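Local coordinates for DUF72 domain-containing protein (Thermotoga maritima, PDB 1VPQ), which is of unknown function, but belongs to the DUF72 family of TIM-barrel-like proteins and may bind an anionic ligand at the sulfate-occupied mouth of its barrel, at residues A125-S130 / E142-S147; E155-S160 / E217-Y222; Y167-L170 / G174-F177. One frame throughout, in Å; residues are numbered along the deposited sequence.

Contact 1. Residues A125-S130 / E142-S147; sequences AQFPFS and EKLRES. With SO4 (sulfate ion), chain C.
Ala125, near the end of strand 120-126, and Leu144, on helix 135-147, mark the closest backbone approach, with their CA atoms 9.3 Å apart, so side chains have to bridge the gap. Leu144 does most of this through one methyl. Its CG lies anti to the backbone N (chi1 175°), and from there CD2 reaches the strand, meeting Ala125 CB at 4.0 Å. The same methyl lies 4.2 Å from Phe127 CZ, near the ring plane, so it meets the edge of the aromatic and not a face. Phe127 also stacks on Phe131, while Val89 and Met104 pack on Leu144; the apolar cluster thus extends beyond the two segments. Within 142-147, Ser147 OG donates to Leu144 O at 2.8 Å, tilted 26° from the carbonyl plane. Past the strand, Phe129 N points at O3 of sulfate C, a hydrogen bond whose modelled length of 2.5 Å is doubtfully short. With no hydrogen bond crossing between 125-130 and 142-147, this is a buried apolar helix-on-strand contact, typical of a beta-alpha-beta crossover unit, here 120-126, 135-147 and 152-155 of a TIM-barrel-like fold.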
ATOM      1  N   ALA A 125       4.095  -0.688   6.549  1.00 29.26           N
ATOM      2  CA  ALA A 125       5.544  -0.799   6.631  1.00 29.41           C
ATOM      3  C   ALA A 125       6.015  -1.758   5.554  1.00 29.24           C
ATOM      4  O   ALA A 125       5.881  -2.979   5.698  1.00 29.04           O
ATOM      5  CB  ALA A 125       5.964  -1.288   8.019  1.00 29.70           C
ATOM      6  N   GLN A 126       6.548  -1.199   4.468  1.00 29.30           N
ATOM      7  CA  GLN A 126       7.041  -1.989   3.336  1.00 29.42           C
ATOM      8  C   GLN A 126       8.568  -2.001   3.329  1.00 29.30           C
ATOM      9  O   GLN A 126       9.206  -0.959   3.224  1.00 29.10           O
ATOM     10  CB  GLN A 126       6.478  -1.454   2.009  1.00 29.75           C
ATOM     11  CG  GLN A 126       7.125  -2.005   0.733  1.00 29.77           C
ATOM     12  CD  GLN A 126       8.257  -1.125   0.207  1.00 30.73           C
ATOM     13  OE1 GLN A 126       8.060   0.066  -0.047  1.00 33.85           O
ATOM     14  NE2 GLN A 126       9.448  -1.708   0.041  1.00 29.11           N
ATOM     15  N   PHE A 127       9.133  -3.201   3.414  1.00 29.34           N
ATOM     16  CA  PHE A 127      10.566  -3.389   3.570  1.00 29.11           C
ATOM     17  C   PHE A 127      11.240  -3.749   2.260  1.00 29.25           C
ATOM     18  O   PHE A 127      10.660  -4.450   1.439  1.00 29.35           O
ATOM     19  CB  PHE A 127      10.812  -4.473   4.609  1.00 29.02           C
ATOM     20  CG  PHE A 127      10.452  -4.047   5.994  1.00 28.91           C
ATOM     21  CD1 PHE A 127       9.153  -4.181   6.455  1.00 29.83           C
ATOM     22  CD2 PHE A 127      11.408  -3.476   6.828  1.00 28.64           C
ATOM     23  CE1 PHE A 127       8.811  -3.766   7.726  1.00 29.81           C
ATOM     24  CE2 PHE A 127      11.078  -3.064   8.098  1.00 28.88           C
ATOM     25  CZ  PHE A 127       9.782  -3.208   8.554  1.00 29.57           C
ATOM     26  N   PRO A 128      12.480  -3.272   2.057  1.00 29.53           N
ATOM     27  CA  PRO A 128      13.158  -3.509   0.790  1.00 29.49           C
ATOM     28  C   PRO A 128      13.698  -4.938   0.644  1.00 29.82           C
ATOM     29  O   PRO A 128      13.571  -5.772   1.563  1.00 30.11           O
ATOM     30  CB  PRO A 128      14.296  -2.483   0.806  1.00 29.42           C
ATOM     31  CG  PRO A 128      14.594  -2.276   2.246  1.00 29.64           C
ATOM     32  CD  PRO A 128      13.314  -2.505   2.999  1.00 29.36           C
ATOM     33  N   PHE A 129      14.275  -5.202  -0.527  1.00 29.97           N
ATOM     34  CA  PHE A 129      14.862  -6.499  -0.880  1.00 29.92           C
ATOM     35  C   PHE A 129      15.951  -6.908   0.106  1.00 29.61           C
ATOM     36  O   PHE A 129      16.057  -8.079   0.472  1.00 29.70           O
ATOM     37  CB  PHE A 129      15.441  -6.423  -2.292  1.00 30.27           C
ATOM     38  CG  PHE A 129      15.851  -7.751  -2.859  1.00 31.08           C
ATOM     39  CD1 PHE A 129      14.898  -8.669  -3.258  1.00 32.19           C
ATOM     40  CD2 PHE A 129      17.192  -8.076  -3.009  1.00 31.79           C
ATOM     41  CE1 PHE A 129      15.273  -9.891  -3.784  1.00 32.97           C
ATOM     42  CE2 PHE A 129      17.573  -9.298  -3.537  1.00 32.23           C
ATOM     43  CZ  PHE A 129      16.613 -10.207  -3.925  1.00 32.47           C
ATOM     44  N   SER A 130      16.739  -5.924   0.535  1.00 29.12           N
ATOM     45  CA  SER A 130      17.843  -6.122   1.488  1.00 29.01           C
ATOM     46  C   SER A 130      17.418  -6.537   2.901  1.00 28.76           C
ATOM     47  O   SER A 130      18.235  -7.026   3.664  1.00 28.76           O
ATOM     48  CB  SER A 130      18.659  -4.839   1.601  1.00 28.77           C
ATOM     49  OG  SER A 130      17.826  -3.779   2.029  1.00 29.08           O
ATOM     50  N   GLU A 142       9.396  -6.603  16.259  1.00 30.58           N
ATOM     51  CA  GLU A 142       8.838  -6.468  17.611  1.00 30.80           C
ATOM     52  C   GLU A 142       9.011  -5.038  18.160  1.00 30.72           C
ATOM     53  O   GLU A 142       8.128  -4.530  18.848  1.00 30.66           O
ATOM     54  CB  GLU A 142       9.463  -7.500  18.556  1.00 30.87           C
ATOM     55  CG  GLU A 142       9.223  -7.266  20.044  1.00 31.45           C
ATOM     56  CD  GLU A 142       7.762  -7.301  20.434  1.00 32.42           C
ATOM     57  OE1 GLU A 142       6.907  -7.520  19.558  1.00 34.31           O
ATOM     58  OE2 GLU A 142       7.467  -7.116  21.630  1.00 32.78           O
ATOM     59  N   LYS A 143      10.134  -4.393  17.851  1.00 30.52           N
ATOM     60  CA  LYS A 143      10.359  -3.012  18.294  1.00 30.62           C
ATOM     61  C   LYS A 143       9.391  -2.049  17.608  1.00 30.37           C
ATOM     62  O   LYS A 143       8.858  -1.132  18.240  1.00 30.04           O
ATOM     63  CB  LYS A 143      11.818  -2.593  18.080  1.00 30.45           C
ATOM     64  CG  LYS A 143      12.794  -3.374  18.969  1.00 31.08           C
ATOM     65  CD  LYS A 143      14.242  -3.043  18.659  1.00 32.21           C
ATOM     66  CE  LYS A 143      15.196  -3.704  19.648  1.00 32.88           C
ATOM     67  NZ  LYS A 143      16.604  -3.212  19.468  1.00 33.49           N
ATOM     68  N   LEU A 144       9.149  -2.293  16.325  1.00 30.33           N
ATOM     69  CA  LEU A 144       8.168  -1.532  15.543  1.00 30.29           C
ATOM     70  C   LEU A 144       6.739  -1.683  16.066  1.00 29.98           C
ATOM     71  O   LEU A 144       5.998  -0.710  16.176  1.00 29.74           O
ATOM     72  CB  LEU A 144       8.208  -1.969  14.081  1.00 30.42           C
ATOM     73  CG  LEU A 144       7.162  -1.342  13.156  1.00 31.24           C
ATOM     74  CD1 LEU A 144       7.279   0.182  13.149  1.00 32.42           C
ATOM     75  CD2 LEU A 144       7.332  -1.897  11.766  1.00 31.99           C
ATOM     76  N   ARG A 145       6.353  -2.915  16.362  1.00 29.61           N
ATOM     77  CA  ARG A 145       5.029  -3.190  16.886  1.00 29.63           C
ATOM     78  C   ARG A 145       4.785  -2.390  18.175  1.00 29.31           C
ATOM     79  O   ARG A 145       3.800  -1.656  18.289  1.00 28.99           O
ATOM     80  CB  ARG A 145       4.867  -4.696  17.136  1.00 29.74           C
ATOM     81  CG  ARG A 145       3.636  -5.082  17.955  1.00 30.14           C
ATOM     82  CD  ARG A 145       2.372  -5.030  17.128  1.00 30.60           C
ATOM     83  NE  ARG A 145       1.837  -3.687  16.951  1.00 30.65           N
ATOM     84  CZ  ARG A 145       0.789  -3.397  16.184  1.00 30.86           C
ATOM     85  NH1 ARG A 145       0.154  -4.356  15.515  1.00 31.61           N
ATOM     86  NH2 ARG A 145       0.369  -2.147  16.082  1.00 29.64           N
ATOM     87  N   GLU A 146       5.688  -2.514  19.137  1.00 29.06           N
ATOM     88  CA  GLU A 146       5.537  -1.783  20.397  1.00 29.04           C
ATOM     89  C   GLU A 146       5.717  -0.247  20.309  1.00 28.48           C
ATOM     90  O   GLU A 146       5.281   0.465  21.209  1.00 28.21           O
ATOM     91  CB  GLU A 146       6.412  -2.403  21.493  1.00 29.45           C
ATOM     92  CG  GLU A 146       7.914  -2.384  21.260  1.00 30.82           C
ATOM     93  CD  GLU A 146       8.656  -3.364  22.179  1.00 32.63           C
ATOM     94  OE1 GLU A 146       8.100  -4.436  22.501  1.00 34.14           O
ATOM     95  OE2 GLU A 146       9.797  -3.060  22.584  1.00 34.30           O
ATOM     96  N   SER A 147       6.310   0.258  19.224  1.00 27.97           N
ATOM     97  CA  SER A 147       6.412   1.706  19.001  1.00 27.58           C
ATOM     98  C   SER A 147       5.127   2.344  18.466  1.00 27.80           C
ATOM     99  O   SER A 147       4.962   3.560  18.543  1.00 27.84           O
ATOM    100  CB  SER A 147       7.552   2.021  18.025  1.00 27.64           C
ATOM    101  OG  SER A 147       7.182   1.776  16.682  1.00 25.88           O
TER
HETATM  102  S   SO4 C 263      13.619  -2.644  -3.434  1.00 42.12           S
HETATM  103  O1  SO4 C 263      12.949  -1.431  -2.974  1.00 41.66           O
HETATM  104  O2  SO4 C 263      14.938  -2.327  -3.951  1.00 42.36           O
HETATM  105  O3  SO4 C 263      13.789  -3.565  -2.320  1.00 43.40           O
HETATM  106  O4  SO4 C 263      12.835  -3.290  -4.478  1.00 42.25           O

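Contact 2. Residues E155-S160 / E217-Y222; sequences EFRHYS and EERYDY. With SO4 (sulfate ion), chain C; SO4 (sulfate ion), chain B.
An anion site holding two sulfates, probably from the crystallisation liquor, brings Arg157 together with Arg219 and Tyr220. The protein groups barely touch: Arg157 NH2 and Arg219 NH1 stand 3.8 Å apart, no hydrogen bond links the segments, and the shared anions make the connection. The Arg157 chain bends at chi2 (90°) and again at chi3, which brings its guanidinium between the sulfates, and both sulfur atoms lie at its edge, in plane. Toward sulfate C, Arg157 NE reaches O4 at 2.9 Å, and Arg157 NH2 meets O1 at 3.2 Å in a nearly straight bond (175°). Toward sulfate B, Arg157 NH1 donates to O1 at 3.1 Å (155°).

The two segments are loops that follow strands 152-155 and 199-204, so the site lies at the C-terminal ends of the parallel strands, where TIM barrels usually carry their active sites. From the second loop, Arg219 straddles O4 of sulfate C, with NH1 3.0 Å and NH2 3.1 Å from it, both weak bonds by their angles. Its CD lies over one face of the Tyr220 ring, toward the rim, and Trp211 adds a cation-pi contact to Arg219. Tyr220 OH points to O3 of sulfate B in a bond modelled doubtfully short.

Arg157 is steadied by a salt bridge from NH1 to Glu155 OE2 (3.5 Å), and Glu155 in turn pairs with Arg203 and His205. A leucine in place of Arg157 would probably leave both sulfates without their shared donor and deprive Glu155 of one of its cationic partners. Lys84 and Arg203 also bind sulfate B.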
ATOM      1  N   GLU A 155       4.738  -5.609   4.635  1.00 32.25           N
ATOM      2  CA  GLU A 155       5.078  -6.228   3.361  1.00 32.76           C
ATOM      3  C   GLU A 155       6.588  -6.510   3.279  1.00 32.85           C
ATOM      4  O   GLU A 155       7.409  -5.621   3.542  1.00 33.16           O
ATOM      5  CB  GLU A 155       4.707  -5.274   2.214  1.00 33.04           C
ATOM      6  CG  GLU A 155       4.865  -5.865   0.818  1.00 33.53           C
ATOM      7  CD  GLU A 155       4.793  -4.822  -0.290  1.00 34.69           C
ATOM      8  OE1 GLU A 155       4.019  -3.860  -0.149  1.00 35.38           O
ATOM      9  OE2 GLU A 155       5.505  -4.961  -1.310  1.00 35.12           O
ATOM     10  N   PHE A 156       6.940  -7.723   2.858  1.00 32.84           N
ATOM     11  CA  PHE A 156       8.330  -8.112   2.599  1.00 32.54           C
ATOM     12  C   PHE A 156       8.610  -8.230   1.107  1.00 32.42           C
ATOM     13  O   PHE A 156       7.725  -8.583   0.324  1.00 32.40           O
ATOM     14  CB  PHE A 156       8.645  -9.455   3.246  1.00 32.87           C
ATOM     15  CG  PHE A 156       8.127  -9.597   4.637  1.00 32.01           C
ATOM     16  CD1 PHE A 156       8.817  -9.042   5.706  1.00 32.78           C
ATOM     17  CD2 PHE A 156       6.956 -10.302   4.884  1.00 33.60           C
ATOM     18  CE1 PHE A 156       8.334  -9.181   7.018  1.00 33.28           C
ATOM     19  CE2 PHE A 156       6.466 -10.452   6.185  1.00 32.62           C
ATOM     20  CZ  PHE A 156       7.159  -9.892   7.252  1.00 32.22           C
ATOM     21  N   ARG A 157       9.853  -7.937   0.731  1.00 32.10           N
ATOM     22  CA  ARG A 157      10.321  -8.067  -0.645  1.00 31.92           C
ATOM     23  C   ARG A 157      11.196  -9.308  -0.840  1.00 31.87           C
ATOM     24  O   ARG A 157      11.251  -9.859  -1.935  1.00 32.48           O
ATOM     25  CB  ARG A 157      11.125  -6.831  -1.040  1.00 31.90           C
ATOM     26  CG  ARG A 157      11.479  -6.766  -2.528  1.00 32.12           C
ATOM     27  CD  ARG A 157      10.396  -6.057  -3.281  1.00 32.34           C
ATOM     28  NE  ARG A 157      10.590  -4.609  -3.217  1.00 32.87           N
ATOM     29  CZ  ARG A 157       9.620  -3.701  -3.192  1.00 33.51           C
ATOM     30  NH1 ARG A 157       8.341  -4.059  -3.189  1.00 33.33           N
ATOM     31  NH2 ARG A 157       9.937  -2.415  -3.154  1.00 34.13           N
ATOM     32  N   HIS A 158      11.870  -9.755   0.217  1.00 31.43           N
ATOM     33  CA  HIS A 158      12.848 -10.838   0.099  1.00 30.89           C
ATOM     34  C   HIS A 158      12.193 -12.211   0.349  1.00 31.04           C
ATOM     35  O   HIS A 158      11.384 -12.358   1.270  1.00 30.69           O
ATOM     36  CB  HIS A 158      14.009 -10.589   1.077  1.00 30.65           C
ATOM     37  CG  HIS A 158      15.245 -11.379   0.770  1.00 29.93           C
ATOM     38  ND1 HIS A 158      15.622 -12.485   1.503  1.00 28.26           N
ATOM     39  CD2 HIS A 158      16.190 -11.224  -0.190  1.00 29.03           C
ATOM     40  CE1 HIS A 158      16.744 -12.976   1.007  1.00 28.89           C
ATOM     41  NE2 HIS A 158      17.110 -12.228  -0.020  1.00 28.07           N
ATOM     42  N   TYR A 159      12.563 -13.191  -0.481  1.00 30.87           N
ATOM     43  CA  TYR A 159      12.029 -14.557  -0.433  1.00 30.99           C
ATOM     44  C   TYR A 159      12.163 -15.256   0.940  1.00 31.02           C
ATOM     45  O   TYR A 159      11.269 -15.998   1.355  1.00 31.18           O
ATOM     46  CB  TYR A 159      12.689 -15.420  -1.528  1.00 30.91           C
ATOM     47  CG  TYR A 159      14.111 -15.848  -1.213  1.00 30.75           C
ATOM     48  CD1 TYR A 159      15.187 -14.972  -1.396  1.00 30.17           C
ATOM     49  CD2 TYR A 159      14.380 -17.123  -0.723  1.00 29.79           C
ATOM     50  CE1 TYR A 159      16.485 -15.358  -1.101  1.00 29.96           C
ATOM     51  CE2 TYR A 159      15.675 -17.513  -0.419  1.00 30.37           C
ATOM     52  CZ  TYR A 159      16.728 -16.627  -0.606  1.00 30.38           C
ATOM     53  OH  TYR A 159      18.020 -17.015  -0.302  1.00 30.07           O
ATOM     54  N   SER A 160      13.281 -15.007   1.627  1.00 30.93           N
ATOM     55  CA  SER A 160      13.597 -15.616   2.927  1.00 30.52           C
ATOM     56  C   SER A 160      12.470 -15.532   3.965  1.00 30.77           C
ATOM     57  O   SER A 160      12.447 -16.308   4.925  1.00 30.73           O
ATOM     58  CB  SER A 160      14.854 -14.962   3.507  1.00 30.48           C
ATOM     59  OG  SER A 160      14.689 -13.562   3.656  1.00 29.15           O
ATOM     60  N   GLU A 217      10.232   4.537 -11.896  1.00 43.28           N
ATOM     61  CA  GLU A 217       8.913   3.903 -12.087  1.00 43.42           C
ATOM     62  C   GLU A 217       8.765   3.248 -13.477  1.00 42.77           C
ATOM     63  O   GLU A 217       7.679   2.794 -13.840  1.00 43.01           O
ATOM     64  CB  GLU A 217       7.725   4.852 -11.745  1.00 43.82           C
ATOM     65  CG  GLU A 217       6.323   4.134 -11.780  1.00 45.12           C
ATOM     66  CD  GLU A 217       5.329   4.518 -10.673  1.00 46.31           C
ATOM     67  OE1 GLU A 217       4.594   5.516 -10.826  1.00 47.45           O
ATOM     68  OE2 GLU A 217       5.229   3.775  -9.670  1.00 48.28           O
ATOM     69  N   GLU A 218       9.854   3.164 -14.241  1.00 41.89           N
ATOM     70  CA  GLU A 218       9.891   2.252 -15.394  1.00 41.25           C
ATOM     71  C   GLU A 218       9.868   0.792 -14.899  1.00 40.30           C
ATOM     72  O   GLU A 218       9.482  -0.124 -15.626  1.00 40.12           O
ATOM     73  CB  GLU A 218      11.115   2.513 -16.277  1.00 41.31           C
ATOM     74  CG  GLU A 218      11.117   3.906 -16.932  1.00 42.13           C
ATOM     75  CD  GLU A 218      12.126   4.044 -18.070  1.00 43.58           C
ATOM     76  OE1 GLU A 218      12.671   3.012 -18.516  1.00 44.79           O
ATOM     77  OE2 GLU A 218      12.375   5.188 -18.531  1.00 44.00           O
ATOM     78  N   ARG A 219      10.293   0.596 -13.656  1.00 39.16           N
ATOM     79  CA  ARG A 219      10.162  -0.680 -12.960  1.00 38.51           C
ATOM     80  C   ARG A 219       8.702  -1.168 -12.865  1.00 37.68           C
ATOM     81  O   ARG A 219       8.435  -2.378 -12.951  1.00 37.59           O
ATOM     82  CB  ARG A 219      10.750  -0.544 -11.553  1.00 38.44           C
ATOM     83  CG  ARG A 219      10.332  -1.636 -10.616  1.00 38.99           C
ATOM     84  CD  ARG A 219      10.634  -1.293  -9.186  1.00 39.93           C
ATOM     85  NE  ARG A 219      11.962  -1.736  -8.782  1.00 40.36           N
ATOM     86  CZ  ARG A 219      12.362  -1.828  -7.517  1.00 40.41           C
ATOM     87  NH1 ARG A 219      11.537  -1.505  -6.525  1.00 40.32           N
ATOM     88  NH2 ARG A 219      13.592  -2.243  -7.248  1.00 40.04           N
ATOM     89  N   TYR A 220       7.777  -0.224 -12.678  1.00 36.58           N
ATOM     90  CA  TYR A 220       6.345  -0.518 -12.537  1.00 35.52           C
ATOM     91  C   TYR A 220       5.576  -0.413 -13.862  1.00 34.66           C
ATOM     92  O   TYR A 220       4.344  -0.410 -13.872  1.00 34.33           O
ATOM     93  CB  TYR A 220       5.717   0.407 -11.496  1.00 35.38           C
ATOM     94  CG  TYR A 220       6.366   0.327 -10.134  1.00 35.16           C
ATOM     95  CD1 TYR A 220       6.007  -0.670  -9.220  1.00 35.25           C
ATOM     96  CD2 TYR A 220       7.331   1.252  -9.749  1.00 34.99           C
ATOM     97  CE1 TYR A 220       6.609  -0.741  -7.960  1.00 34.99           C
ATOM     98  CE2 TYR A 220       7.938   1.192  -8.498  1.00 35.28           C
ATOM     99  CZ  TYR A 220       7.578   0.194  -7.607  1.00 35.26           C
ATOM    100  OH  TYR A 220       8.190   0.141  -6.371  1.00 35.14           O
ATOM    101  N   ASP A 221       6.298  -0.346 -14.980  1.00 33.59           N
ATOM    102  CA  ASP A 221       5.660  -0.362 -16.295  1.00 32.83           C
ATOM    103  C   ASP A 221       5.110  -1.758 -16.592  1.00 32.21           C
ATOM    104  O   ASP A 221       5.824  -2.644 -17.072  1.00 31.31           O
ATOM    105  CB  ASP A 221       6.629   0.083 -17.391  1.00 32.87           C
ATOM    106  CG  ASP A 221       5.982   0.129 -18.755  1.00 32.91           C
ATOM    107  OD1 ASP A 221       4.737   0.050 -18.840  1.00 33.04           O
ATOM    108  OD2 ASP A 221       6.722   0.251 -19.752  1.00 34.63           O
ATOM    109  N   TYR A 222       3.831  -1.939 -16.275  1.00 31.82           N
ATOM    110  CA  TYR A 222       3.135  -3.199 -16.508  1.00 31.44           C
ATOM    111  C   TYR A 222       1.633  -2.963 -16.482  1.00 31.28           C
ATOM    112  O   TYR A 222       1.152  -2.133 -15.717  1.00 31.36           O
ATOM    113  CB  TYR A 222       3.513  -4.217 -15.445  1.00 31.35           C
ATOM    114  CG  TYR A 222       3.021  -5.612 -15.734  1.00 31.08           C
ATOM    115  CD1 TYR A 222       3.772  -6.482 -16.506  1.00 30.56           C
ATOM    116  CD2 TYR A 222       1.819  -6.069 -15.214  1.00 30.75           C
ATOM    117  CE1 TYR A 222       3.331  -7.768 -16.780  1.00 31.20           C
ATOM    118  CE2 TYR A 222       1.361  -7.367 -15.479  1.00 31.01           C
ATOM    119  CZ  TYR A 222       2.126  -8.208 -16.258  1.00 31.18           C
ATOM    120  OH  TYR A 222       1.704  -9.485 -16.530  1.00 30.85           O
TER
HETATM  121  S   SO4 C 263      13.619  -2.644  -3.434  1.00 42.12           S
HETATM  122  O1  SO4 C 263      12.949  -1.431  -2.974  1.00 41.66           O
HETATM  123  O2  SO4 C 263      14.938  -2.327  -3.951  1.00 42.36           O
HETATM  124  O3  SO4 C 263      13.789  -3.565  -2.320  1.00 43.40           O
HETATM  125  O4  SO4 C 263      12.835  -3.290  -4.478  1.00 42.25           O
HETATM  126  S   SO4 B 262       6.799  -0.188  -3.357  1.00 49.31           S
HETATM  127  O1  SO4 B 262       6.727  -1.428  -2.591  1.00 50.28           O
HETATM  128  O2  SO4 B 262       8.133   0.394  -3.256  1.00 50.49           O
HETATM  129  O3  SO4 B 262       6.510  -0.497  -4.749  1.00 49.70           O
HETATM  130  O4  SO4 B 262       5.842   0.770  -2.815  1.00 49.48           O

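Contact 3. Residues Y167-L170 / G174-F177; sequences YEFL and GITF
Backbone hydrogen bonding closes the helix end: Ile175 N donates to Leu170 O at 3.1 Å and 170°, nearly straight, although the donor sits above the carbonyl plane. Gly174, with positive phi, is the first residue to leave helical geometry. A 6→1 bond beside such a glycine is consistent with a Schellman motif, and the chain turns here from helix 164-173 toward strand 176-181.

The apolar contacts follow that turn. The Leu170 and Ile175 side chains cross at about a right angle, with CD2 of Leu170 meeting CB of Ile175 at 3.8 Å, while the other branch of Leu170, CD1, lies 3.8 Å from Phe177 CD1. Ile175 CD1 reaches Phe169 CE2 more loosely, at 4.1 Å.

The aromatic contact is T-shaped (edge-to-face). Tyr167 directs CE1 over the centre of the Phe177 ring, 3.7 Å above its plane, with centroids 5.0 Å apart and planes at 61°. With CG anti to the backbone N (chi1 175°), Phe177 swings its ring toward Tyr167. The phenol oxygen of Tyr167 is hydrogen-bonded to Asp162.

The Ile175 N to Leu170 O bond helps to close the turn; beyond such backbone bonding the contact relies on apolar and aromatic surfaces, so helix and strand are held together here mainly by shape and burial.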
ATOM      1  N   TYR A 167       4.521 -15.895   9.640  1.00 32.19           N
ATOM      2  CA  TYR A 167       3.074 -15.739   9.789  1.00 32.35           C
ATOM      3  C   TYR A 167       2.635 -15.916  11.240  1.00 32.43           C
ATOM      4  O   TYR A 167       1.725 -15.240  11.695  1.00 32.46           O
ATOM      5  CB  TYR A 167       2.335 -16.721   8.875  1.00 32.36           C
ATOM      6  CG  TYR A 167       2.648 -16.458   7.442  1.00 32.42           C
ATOM      7  CD1 TYR A 167       1.947 -15.493   6.728  1.00 33.35           C
ATOM      8  CD2 TYR A 167       3.699 -17.111   6.815  1.00 32.67           C
ATOM      9  CE1 TYR A 167       2.260 -15.203   5.414  1.00 32.13           C
ATOM     10  CE2 TYR A 167       4.027 -16.831   5.498  1.00 33.09           C
ATOM     11  CZ  TYR A 167       3.300 -15.880   4.798  1.00 33.17           C
ATOM     12  OH  TYR A 167       3.610 -15.605   3.488  1.00 33.18           O
ATOM     13  N   GLU A 168       3.281 -16.837  11.948  1.00 32.55           N
ATOM     14  CA  GLU A 168       3.074 -17.007  13.384  1.00 32.69           C
ATOM     15  C   GLU A 168       3.448 -15.738  14.143  1.00 32.21           C
ATOM     16  O   GLU A 168       2.742 -15.324  15.062  1.00 32.05           O
ATOM     17  CB  GLU A 168       3.880 -18.205  13.913  1.00 33.00           C
ATOM     18  CG  GLU A 168       3.356 -19.545  13.395  1.00 34.83           C
ATOM     19  CD  GLU A 168       4.033 -20.765  14.021  1.00 37.37           C
ATOM     20  OE1 GLU A 168       5.234 -20.679  14.360  1.00 39.40           O
ATOM     21  OE2 GLU A 168       3.361 -21.820  14.158  1.00 37.58           O
ATOM     22  N   PHE A 169       4.559 -15.116  13.755  1.00 31.77           N
ATOM     23  CA  PHE A 169       4.963 -13.862  14.378  1.00 31.40           C
ATOM     24  C   PHE A 169       3.908 -12.769  14.164  1.00 31.04           C
ATOM     25  O   PHE A 169       3.482 -12.111  15.112  1.00 30.81           O
ATOM     26  CB  PHE A 169       6.329 -13.386  13.868  1.00 31.46           C
ATOM     27  CG  PHE A 169       6.710 -12.029  14.390  1.00 31.25           C
ATOM     28  CD1 PHE A 169       7.262 -11.883  15.658  1.00 31.47           C
ATOM     29  CD2 PHE A 169       6.464 -10.892  13.640  1.00 30.73           C
ATOM     30  CE1 PHE A 169       7.589 -10.617  16.149  1.00 31.31           C
ATOM     31  CE2 PHE A 169       6.780  -9.637  14.127  1.00 31.14           C
ATOM     32  CZ  PHE A 169       7.342  -9.498  15.377  1.00 30.95           C
ATOM     33  N   LEU A 170       3.501 -12.579  12.912  1.00 30.76           N
ATOM     34  CA  LEU A 170       2.523 -11.551  12.574  1.00 30.37           C
ATOM     35  C   LEU A 170       1.234 -11.765  13.373  1.00 30.32           C
ATOM     36  O   LEU A 170       0.768 -10.850  14.030  1.00 29.99           O
ATOM     37  CB  LEU A 170       2.240 -11.539  11.073  1.00 30.19           C
ATOM     38  CG  LEU A 170       3.406 -11.176  10.143  1.00 30.04           C
ATOM     39  CD1 LEU A 170       2.988 -11.298   8.700  1.00 30.26           C
ATOM     40  CD2 LEU A 170       3.936  -9.777  10.403  1.00 29.29           C
ATOM     41  N   GLY A 174      -0.559  -9.223  15.983  1.00 29.78           N
ATOM     42  CA  GLY A 174      -1.667  -8.510  15.334  1.00 29.94           C
ATOM     43  C   GLY A 174      -1.239  -7.568  14.218  1.00 30.34           C
ATOM     44  O   GLY A 174      -1.762  -6.455  14.087  1.00 30.26           O
ATOM     45  N   ILE A 175      -0.278  -8.010  13.416  1.00 30.70           N
ATOM     46  CA  ILE A 175       0.155  -7.258  12.238  1.00 30.90           C
ATOM     47  C   ILE A 175      -0.499  -7.852  10.998  1.00 31.09           C
ATOM     48  O   ILE A 175      -0.414  -9.050  10.753  1.00 30.93           O
ATOM     49  CB  ILE A 175       1.678  -7.271  12.076  1.00 30.93           C
ATOM     50  CG1 ILE A 175       2.344  -6.641  13.309  1.00 31.45           C
ATOM     51  CG2 ILE A 175       2.084  -6.515  10.804  1.00 30.97           C
ATOM     52  CD1 ILE A 175       3.829  -6.943  13.449  1.00 32.17           C
ATOM     53  N   THR A 176      -1.162  -6.997  10.228  1.00 31.46           N
ATOM     54  CA  THR A 176      -1.838  -7.410   9.009  1.00 31.54           C
ATOM     55  C   THR A 176      -0.800  -7.713   7.913  1.00 32.17           C
ATOM     56  O   THR A 176       0.120  -6.928   7.659  1.00 31.63           O
ATOM     57  CB  THR A 176      -2.844  -6.324   8.553  1.00 31.61           C
ATOM     58  OG1 THR A 176      -3.899  -6.212   9.525  1.00 29.78           O
ATOM     59  CG2 THR A 176      -3.439  -6.639   7.181  1.00 31.49           C
ATOM     60  N   PHE A 177      -0.958  -8.875   7.286  1.00 32.78           N
ATOM     61  CA  PHE A 177      -0.063  -9.332   6.233  1.00 33.30           C
ATOM     62  C   PHE A 177      -0.427  -8.710   4.876  1.00 33.47           C
ATOM     63  O   PHE A 177      -1.575  -8.797   4.428  1.00 33.75           O
ATOM     64  CB  PHE A 177      -0.101 -10.865   6.139  1.00 33.35           C
ATOM     65  CG  PHE A 177       0.696 -11.408   4.996  1.00 34.13           C
ATOM     66  CD1 PHE A 177       2.084 -11.346   5.011  1.00 34.79           C
ATOM     67  CD2 PHE A 177       0.065 -11.954   3.890  1.00 35.01           C
ATOM     68  CE1 PHE A 177       2.825 -11.833   3.958  1.00 35.00           C
ATOM     69  CE2 PHE A 177       0.798 -12.439   2.833  1.00 35.41           C
ATOM     70  CZ  PHE A 177       2.177 -12.373   2.860  1.00 35.63           C
TER

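In the fold
Contacts 1 and 2 meet at neighbouring strands of the parallel sheet: Phe127 N lies 3.0 Å from Glu155 O and Ala125 O 3.1 Å from Glu155 N, both probable hydrogen bonds, though the contact centres are about 17 Å apart. They also share sulfate C, so the end of 120-126 and the loop after 152-155 both help to shape the anion site. Contact 3 belongs to the next beta-alpha-beta unit. Its centre is about 12 Å from that of contact 1, with Arg145 NH1 packed 3.2 Å from Gly174 O. From contact 2 its centre is about 21 Å away, and it lies within the chain loop that contact 2 closes, without touching it.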